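Local coordinates for protein proline dipeptidase (Streptococcus agalactiae, PDB 3OOO) that probably acts, as the full-length enzyme, as a manganese-dependent dipeptidase of the M24B family, this chain being its N-terminal creatinase/prolidase domain, at residues A17-F22 / F44-E49; S88-F93 / T115-H120. All coordinates share one frame; numbering follows the deposited sequence. Where two conformers were deposited one is given.

Contact 1 of 2, residues A17-F22 / F44-E49; sequences AELAVF and FLFVYE
Leu19 lays its CD1 methyl over the centre of one face of the Tyr48 ring, a CH-pi contact 3.9 Å from the ring centroid and only 9° off its normal. CG stands anti to the backbone N, which also brings CD1 to the CB of Phe46. Farther along the same face, both methyls of Val21 lie against the Phe46 ring, and CG1 also reaches CD1 of Phe44 at 3.6 Å. Strands 19-22 and 44-48 are antiparallel neighbours inside the mixed sheet of the creatinase/prolidase N-terminal domain. Ala20 with Val47 and Phe22 with Leu45 form the hydrogen-bonded pairs, their four N-H...O angles all 170° or wider. On the face carrying Ala20, Phe22 and Val47, which helices 3-14 and 25-32 cover, Val47 CG2 comes in the plane of the Phe22 ring and meets its edge at CE2, 3.7 Å away. Next to the Leu19-Tyr48 pair, Glu49 N donates to Glu18 O in a longer, more bent bond (3.2 Å, 142°), from above the carbonyl plane. A water joins Ala17 O to Glu49 OE1, while the Glu18 carboxylate turns away to Ser96 OG and Lys97 N.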
ATOM      1  N   ALA A  17       9.015  20.160  -0.264  0.50 17.14           N
ATOM      2  CA  ALA A  17       7.694  19.669   0.123  0.50 16.51           C
ATOM      3  C   ALA A  17       6.822  20.719   0.811  0.50 16.05           C
ATOM      4  O   ALA A  17       7.262  21.399   1.736  0.50 16.27           O
ATOM      5  CB  ALA A  17       7.827  18.435   1.006  0.50 16.58           C
ATOM      6  N   GLU A  18       5.578  20.833   0.349  1.00 15.52           N
ATOM      7  CA  GLU A  18       4.582  21.728   0.943  1.00 14.54           C
ATOM      8  C   GLU A  18       3.717  20.999   1.965  1.00 13.21           C
ATOM      9  O   GLU A  18       3.053  21.624   2.791  1.00 13.16           O
ATOM     10  CB  GLU A  18       3.685  22.360  -0.125  1.00 15.00           C
ATOM     11  CG  GLU A  18       4.420  23.222  -1.156  1.00 16.27           C
ATOM     12  CD  GLU A  18       4.901  22.436  -2.366  1.00 17.38           C
ATOM     13  OE1 GLU A  18       4.695  21.201  -2.423  1.00 17.15           O
ATOM     14  OE2 GLU A  18       5.488  23.064  -3.275  1.00 18.40           O
ATOM     15  N   LEU A  19       3.745  19.671   1.912  1.00 11.66           N
ATOM     16  CA  LEU A  19       2.809  18.865   2.678  1.00 10.54           C
ATOM     17  C   LEU A  19       3.373  17.479   2.956  1.00  9.66           C
ATOM     18  O   LEU A  19       4.027  16.889   2.099  1.00  9.57           O
ATOM     19  CB  LEU A  19       1.501  18.726   1.887  1.00 10.79           C
ATOM     20  CG  LEU A  19       0.370  17.864   2.459  1.00 10.43           C
ATOM     21  CD1 LEU A  19      -0.227  18.485   3.712  1.00 10.71           C
ATOM     22  CD2 LEU A  19      -0.711  17.649   1.413  1.00 10.96           C
ATOM     23  N   ALA A  20       3.110  16.977   4.159  1.00  8.78           N
ATOM     24  CA  ALA A  20       3.317  15.570   4.493  1.00  7.88           C
ATOM     25  C   ALA A  20       1.980  14.979   4.909  1.00  7.11           C
ATOM     26  O   ALA A  20       1.200  15.607   5.632  1.00  7.11           O
ATOM     27  CB  ALA A  20       4.325  15.423   5.606  1.00  8.04           C
ATOM     28  N   VAL A  21       1.714  13.769   4.435  1.00  6.68           N
ATOM     29  CA  VAL A  21       0.464  13.086   4.739  1.00  6.33           C
ATOM     30  C   VAL A  21       0.797  11.798   5.472  1.00  6.49           C
ATOM     31  O   VAL A  21       1.442  10.908   4.908  1.00  6.73           O
ATOM     32  CB  VAL A  21      -0.325  12.748   3.449  1.00  5.99           C
ATOM     33  CG1 VAL A  21      -1.634  12.045   3.785  1.00  6.20           C
ATOM     34  CG2 VAL A  21      -0.600  14.003   2.624  1.00  6.38           C
ATOM     35  N   PHE A  22       0.386  11.713   6.732  1.00  6.24           N
ATOM     36  CA  PHE A  22       0.619  10.513   7.542  1.00  6.40           C
ATOM     37  C   PHE A  22      -0.624   9.645   7.587  1.00  6.74           C
ATOM     38  O   PHE A  22      -1.746  10.154   7.676  1.00  6.95           O
ATOM     39  CB  PHE A  22       1.081  10.897   8.949  1.00  6.70           C
ATOM     40  CG  PHE A  22       2.383  11.641   8.959  1.00  6.90           C
ATOM     41  CD1 PHE A  22       3.586  10.944   8.918  1.00  8.04           C
ATOM     42  CD2 PHE A  22       2.409  13.032   8.964  1.00  7.69           C
ATOM     43  CE1 PHE A  22       4.798  11.616   8.904  1.00  8.15           C
ATOM     44  CE2 PHE A  22       3.620  13.721   8.954  1.00  7.96           C
ATOM     45  CZ  PHE A  22       4.817  13.012   8.924  1.00  9.16           C
ATOM     46  N   PHE A  44      -6.170  10.303   7.601  1.00  6.07           N
ATOM     47  CA  PHE A  44      -4.942  10.978   7.194  1.00  5.54           C
ATOM     48  C   PHE A  44      -4.679  12.140   8.122  1.00  5.29           C
ATOM     49  O   PHE A  44      -5.604  12.875   8.492  1.00  5.22           O
ATOM     50  CB  PHE A  44      -5.046  11.531   5.767  1.00  5.26           C
ATOM     51  CG  PHE A  44      -5.268  10.480   4.712  1.00  5.73           C
ATOM     52  CD1 PHE A  44      -4.249   9.587   4.362  1.00  6.97           C
ATOM     53  CD2 PHE A  44      -6.495  10.386   4.071  1.00  5.92           C
ATOM     54  CE1 PHE A  44      -4.462   8.614   3.385  1.00  7.00           C
ATOM     55  CE2 PHE A  44      -6.719   9.417   3.097  1.00  6.89           C
ATOM     56  CZ  PHE A  44      -5.700   8.527   2.750  1.00  7.80           C
ATOM     57  N   LEU A  45      -3.410  12.325   8.466  1.00  5.12           N
ATOM     58  CA  LEU A  45      -2.971  13.525   9.160  1.00  5.42           C
ATOM     59  C   LEU A  45      -2.208  14.382   8.168  1.00  5.35           C
ATOM     60  O   LEU A  45      -1.152  13.983   7.676  1.00  5.58           O
ATOM     61  CB  LEU A  45      -2.079  13.161  10.348  1.00  5.74           C
ATOM     62  CG  LEU A  45      -1.469  14.306  11.162  1.00  6.36           C
ATOM     63  CD1 LEU A  45      -2.542  15.132  11.863  1.00  7.03           C
ATOM     64  CD2 LEU A  45      -0.477  13.754  12.178  1.00  7.40           C
ATOM     65  N   PHE A  46      -2.762  15.553   7.873  1.00  5.75           N
ATOM     66  CA  PHE A  46      -2.180  16.471   6.904  1.00  5.89           C
ATOM     67  C   PHE A  46      -1.342  17.507   7.626  1.00  6.72           C
ATOM     68  O   PHE A  46      -1.863  18.296   8.410  1.00  7.49           O
ATOM     69  CB  PHE A  46      -3.275  17.157   6.074  1.00  5.92           C
ATOM     70  CG  PHE A  46      -4.116  16.201   5.271  1.00  5.81           C
ATOM     71  CD1 PHE A  46      -3.652  15.699   4.055  1.00  6.08           C
ATOM     72  CD2 PHE A  46      -5.370  15.801   5.725  1.00  6.39           C
ATOM     73  CE1 PHE A  46      -4.425  14.811   3.309  1.00  7.27           C
ATOM     74  CE2 PHE A  46      -6.154  14.913   4.983  1.00  7.19           C
ATOM     75  CZ  PHE A  46      -5.681  14.417   3.774  1.00  7.03           C
ATOM     76  N   VAL A  47      -0.039  17.480   7.361  1.00  7.19           N
ATOM     77  CA  VAL A  47       0.908  18.393   7.994  1.00  7.94           C
ATOM     78  C   VAL A  47       1.415  19.366   6.935  1.00  8.28           C
ATOM     79  O   VAL A  47       2.221  19.013   6.075  1.00  8.30           O
ATOM     80  CB  VAL A  47       2.073  17.626   8.661  1.00  7.58           C
ATOM     81  CG1 VAL A  47       3.073  18.604   9.299  1.00  8.24           C
ATOM     82  CG2 VAL A  47       1.535  16.648   9.701  1.00  8.46           C
ATOM     83  N   TYR A  48       0.889  20.589   6.985  1.00  9.66           N
ATOM     84  CA  TYR A  48       1.286  21.652   6.074  1.00 10.90           C
ATOM     85  C   TYR A  48       2.526  22.350   6.597  1.00 11.47           C
ATOM     86  O   TYR A  48       2.802  22.321   7.791  1.00 11.53           O
ATOM     87  CB  TYR A  48       0.173  22.683   5.934  1.00 11.45           C
ATOM     88  CG  TYR A  48      -0.973  22.274   5.044  1.00 12.35           C
ATOM     89  CD1 TYR A  48      -0.879  22.389   3.657  1.00 14.02           C
ATOM     90  CD2 TYR A  48      -2.170  21.811   5.591  1.00 15.48           C
ATOM     91  CE1 TYR A  48      -1.947  22.030   2.831  1.00 16.83           C
ATOM     92  CE2 TYR A  48      -3.235  21.450   4.779  1.00 15.97           C
ATOM     93  CZ  TYR A  48      -3.120  21.562   3.406  1.00 17.16           C
ATOM     94  OH  TYR A  48      -4.184  21.207   2.609  1.00 19.57           O
ATOM     95  N   GLU A  49       3.246  22.992   5.684  1.00 12.46           N
ATOM     96  CA  GLU A  49       4.450  23.747   6.006  1.00 13.68           C
ATOM     97  C   GLU A  49       4.158  25.047   6.762  1.00 13.83           C
ATOM     98  O   GLU A  49       5.049  25.586   7.419  1.00 14.65           O
ATOM     99  CB  GLU A  49       5.204  24.077   4.707  1.00 14.09           C
ATOM    100  CG  GLU A  49       4.375  24.930   3.730  1.00 17.26           C
ATOM    101  CD  GLU A  49       5.059  25.237   2.406  1.00 20.68           C
ATOM    102  OE1 GLU A  49       6.277  24.986   2.259  1.00 23.02           O
ATOM    103  OE2 GLU A  49       4.357  25.743   1.501  1.00 23.44           O
TER
HETATM  104  O   HOH W   1       8.572  23.671   1.704  1.00 35.95           O

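Contact 2 of 2, residues S88-F93 / T115-H120; sequences SNLPSF and TVFDGH
Val116, at the weakly bonded C-terminal end of helix 107-116, opens a small apolar cluster on one side of the mixed sheet in the creatinase/prolidase N-terminal domain, where the exits of two helices, 82-89 and 107-116, come together. Its CG1, anti to the backbone N (chi1 173°), comes within 3.5 Å of CE1 of Phe93, approaching that ring obliquely. The same methyl lies over the centre of one face of the next ring in the chain, that of Phe117, 3.6 Å above its plane, so a single branch of the valine packs against two aromatic groups.

Phe117 is the buried residue of this segment. The outer rim of its ring carries the contact: CZ meets CD1 of Leu90 at 3.6 Å, the methyl arriving at the ring edge near its plane, while CE1 touches CD1 of Phe93. The two phenylalanine rings meet obliquely, planes 43° apart and centroids separated by 5.8 Å. Leu90 in turn packs on Phe46, Tyr48, Ile54 and Phe74, and thereby joins this cluster to the strands of the sheet beneath.

No direct hydrogen bond joins the two segments; at Asp118 one water bridges them instead, accepting from Asp118 N at 2.8 Å and donating to Phe93 O at 2.5 Å. Gly119 N then makes a weak bond back to Phe117 O, 3.3 Å long, and His120, the first residue of strand 120-123, hydrogen-bonds through its backbone to Ser96 and Val98.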
ATOM      1  N   SER A  88     -12.866  19.209  -0.685  1.00  9.57           N
ATOM      2  CA  SER A  88     -13.746  20.339  -0.397  0.50  9.77           C
ATOM      3  C   SER A  88     -13.431  21.007   0.936  1.00  9.77           C
ATOM      4  O   SER A  88     -13.893  22.120   1.204  1.00 10.26           O
ATOM      5  CB  SER A  88     -15.212  19.897  -0.419  0.50  9.80           C
ATOM      6  OG  SER A  88     -15.579  19.393  -1.691  0.50 10.71           O
ATOM      7  N   ASN A  89     -12.653  20.333   1.778  1.00  9.38           N
ATOM      8  CA  ASN A  89     -12.387  20.858   3.119  1.00  9.49           C
ATOM      9  C   ASN A  89     -10.977  21.325   3.431  1.00  9.72           C
ATOM     10  O   ASN A  89     -10.803  22.252   4.219  1.00  9.63           O
ATOM     11  CB  ASN A  89     -12.869  19.872   4.177  1.00  9.21           C
ATOM     12  CG  ASN A  89     -14.367  19.883   4.314  1.00 10.19           C
ATOM     13  OD1 ASN A  89     -14.921  20.691   5.056  1.00 11.44           O
ATOM     14  ND2 ASN A  89     -15.039  19.001   3.583  1.00 11.00           N
ATOM     15  N   LEU A  90      -9.967  20.700   2.837  1.00 10.02           N
ATOM     16  CA  LEU A  90      -8.601  21.184   3.033  1.00 10.92           C
ATOM     17  C   LEU A  90      -8.443  22.595   2.458  1.00 12.08           C
ATOM     18  O   LEU A  90      -9.074  22.927   1.455  1.00 11.99           O
ATOM     19  CB  LEU A  90      -7.572  20.219   2.445  1.00 10.37           C
ATOM     20  CG  LEU A  90      -7.410  18.876   3.166  1.00  9.92           C
ATOM     21  CD1 LEU A  90      -6.242  18.124   2.542  1.00 10.00           C
ATOM     22  CD2 LEU A  90      -7.219  19.017   4.681  1.00 10.57           C
ATOM     23  N   PRO A  91      -7.628  23.436   3.119  1.00 13.76           N
ATOM     24  CA  PRO A  91      -7.517  24.847   2.738  1.00 15.33           C
ATOM     25  C   PRO A  91      -6.608  25.124   1.547  1.00 17.18           C
ATOM     26  O   PRO A  91      -6.718  26.192   0.941  1.00 17.64           O
ATOM     27  CB  PRO A  91      -6.942  25.494   3.998  1.00 15.33           C
ATOM     28  CG  PRO A  91      -6.116  24.413   4.616  1.00 14.89           C
ATOM     29  CD  PRO A  91      -6.889  23.150   4.365  1.00 14.08           C
ATOM     30  N   SER A  92      -5.718  24.190   1.215  1.00 18.73           N
ATOM     31  CA  SER A  92      -4.737  24.423   0.151  1.00 20.52           C
ATOM     32  C   SER A  92      -4.370  23.160  -0.616  1.00 21.39           C
ATOM     33  O   SER A  92      -4.206  22.089  -0.028  1.00 21.84           O
ATOM     34  CB  SER A  92      -3.468  25.075   0.711  1.00 20.56           C
ATOM     35  OG  SER A  92      -2.493  25.234  -0.309  1.00 22.20           O
ATOM     36  N   PHE A  93      -4.237  23.308  -1.932  1.00 22.64           N
ATOM     37  CA  PHE A  93      -3.828  22.215  -2.814  1.00 23.37           C
ATOM     38  C   PHE A  93      -2.716  22.635  -3.768  1.00 23.74           C
ATOM     39  O   PHE A  93      -2.290  21.846  -4.616  1.00 24.22           O
ATOM     40  CB  PHE A  93      -5.027  21.670  -3.597  1.00 23.60           C
ATOM     41  CG  PHE A  93      -6.168  21.255  -2.725  1.00 23.83           C
ATOM     42  CD1 PHE A  93      -6.185  19.998  -2.131  1.00 24.02           C
ATOM     43  CD2 PHE A  93      -7.214  22.132  -2.472  1.00 24.50           C
ATOM     44  CE1 PHE A  93      -7.237  19.617  -1.310  1.00 24.40           C
ATOM     45  CE2 PHE A  93      -8.269  21.762  -1.651  1.00 24.41           C
ATOM     46  CZ  PHE A  93      -8.278  20.501  -1.070  1.00 24.53           C
ATOM     47  N   THR A 115      -5.925  11.840  -6.622  1.00 12.02           N
ATOM     48  CA  THR A 115      -7.086  12.553  -7.179  1.00 12.64           C
ATOM     49  C   THR A 115      -7.289  13.911  -6.510  1.00 12.98           C
ATOM     50  O   THR A 115      -7.970  14.786  -7.056  1.00 14.02           O
ATOM     51  CB  THR A 115      -8.416  11.746  -7.086  1.00 12.49           C
ATOM     52  OG1 THR A 115      -8.860  11.667  -5.720  1.00 12.72           O
ATOM     53  CG2 THR A 115      -8.256  10.346  -7.677  1.00 12.85           C
ATOM     54  N   VAL A 116      -6.696  14.071  -5.328  1.00 12.98           N
ATOM     55  CA  VAL A 116      -6.841  15.281  -4.520  1.00 13.22           C
ATOM     56  C   VAL A 116      -5.686  16.248  -4.755  1.00 13.73           C
ATOM     57  O   VAL A 116      -5.899  17.455  -4.899  1.00 13.72           O
ATOM     58  CB  VAL A 116      -6.950  14.935  -3.011  1.00 13.06           C
ATOM     59  CG1 VAL A 116      -6.931  16.198  -2.144  1.00 13.01           C
ATOM     60  CG2 VAL A 116      -8.212  14.121  -2.744  1.00 12.66           C
ATOM     61  N   PHE A 117      -4.470  15.713  -4.795  1.00 14.32           N
ATOM     62  CA  PHE A 117      -3.274  16.539  -4.930  1.00 15.45           C
ATOM     63  C   PHE A 117      -2.588  16.295  -6.264  1.00 16.95           C
ATOM     64  O   PHE A 117      -2.216  15.162  -6.576  1.00 17.21           O
ATOM     65  CB  PHE A 117      -2.291  16.261  -3.789  1.00 15.07           C
ATOM     66  CG  PHE A 117      -2.882  16.438  -2.421  1.00 14.24           C
ATOM     67  CD1 PHE A 117      -3.001  17.704  -1.861  1.00 13.26           C
ATOM     68  CD2 PHE A 117      -3.316  15.336  -1.689  1.00 13.80           C
ATOM     69  CE1 PHE A 117      -3.553  17.867  -0.595  1.00 13.29           C
ATOM     70  CE2 PHE A 117      -3.861  15.492  -0.420  1.00 13.74           C
ATOM     71  CZ  PHE A 117      -3.980  16.758   0.127  1.00 13.47           C
ATOM     72  N   ASP A 118      -2.438  17.368  -7.042  1.00 18.29           N
ATOM     73  CA  ASP A 118      -1.692  17.330  -8.295  0.50 19.13           C
ATOM     74  C   ASP A 118      -0.231  17.708  -8.032  1.00 19.44           C
ATOM     75  O   ASP A 118       0.187  18.848  -8.260  1.00 20.32           O
ATOM     76  CB  ASP A 118      -2.331  18.269  -9.324  0.50 19.30           C
ATOM     77  CG  ASP A 118      -1.693  18.156 -10.696  0.50 20.00           C
ATOM     78  OD1 ASP A 118      -1.233  17.049 -11.051  0.50 20.82           O
ATOM     79  OD2 ASP A 118      -1.652  19.176 -11.416  0.50 20.77           O
ATOM     80  N   GLY A 119       0.535  16.749  -7.531  1.00 19.71           N
ATOM     81  CA  GLY A 119       1.943  16.955  -7.233  1.00 19.63           C
ATOM     82  C   GLY A 119       2.658  15.626  -7.256  1.00 19.62           C
ATOM     83  O   GLY A 119       2.026  14.574  -7.388  1.00 19.92           O
ATOM     84  N   HIS A 120       3.978  15.670  -7.135  1.00 19.31           N
ATOM     85  CA  HIS A 120       4.765  14.453  -7.062  1.00 19.07           C
ATOM     86  C   HIS A 120       4.800  13.947  -5.624  1.00 18.15           C
ATOM     87  O   HIS A 120       5.135  14.688  -4.700  1.00 18.32           O
ATOM     88  CB  HIS A 120       6.184  14.687  -7.587  1.00 19.59           C
ATOM     89  CG  HIS A 120       7.063  13.476  -7.508  1.00 21.52           C
ATOM     90  ND1 HIS A 120       6.810  12.323  -8.220  1.00 23.37           N
ATOM     91  CD2 HIS A 120       8.190  13.239  -6.795  1.00 23.13           C
ATOM     92  CE1 HIS A 120       7.743  11.428  -7.950  1.00 23.78           C
ATOM     93  NE2 HIS A 120       8.594  11.959  -7.091  1.00 24.04           N
TER
HETATM   94  O   HOH W   2      -3.010  19.859  -5.900  1.00 33.62           O

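From the N terminus, the chain leaves helix 3-14, runs through strand 19-22 and returns as strand 44-48, so contact 1 closes a 21-residue excursion containing helix 25-32, the rest of it loop. Contact 2 opens only after that: segment 88-93 leaves helix 82-89, and strand 97-100 and most of helix 107-116 intervene before 115-120 comes back beside it. The two closures thus follow in series, neither nested nor crossed. Their centres lie 11 Å apart, and they touch on one face of the sheet, where Leu19 and Phe46 of contact 1 pack on Phe117 of contact 2. Tyr48 OH probably hydrogen-bonds to Ser92 O, tying strand 44-48 to the loop that follows helix 82-89.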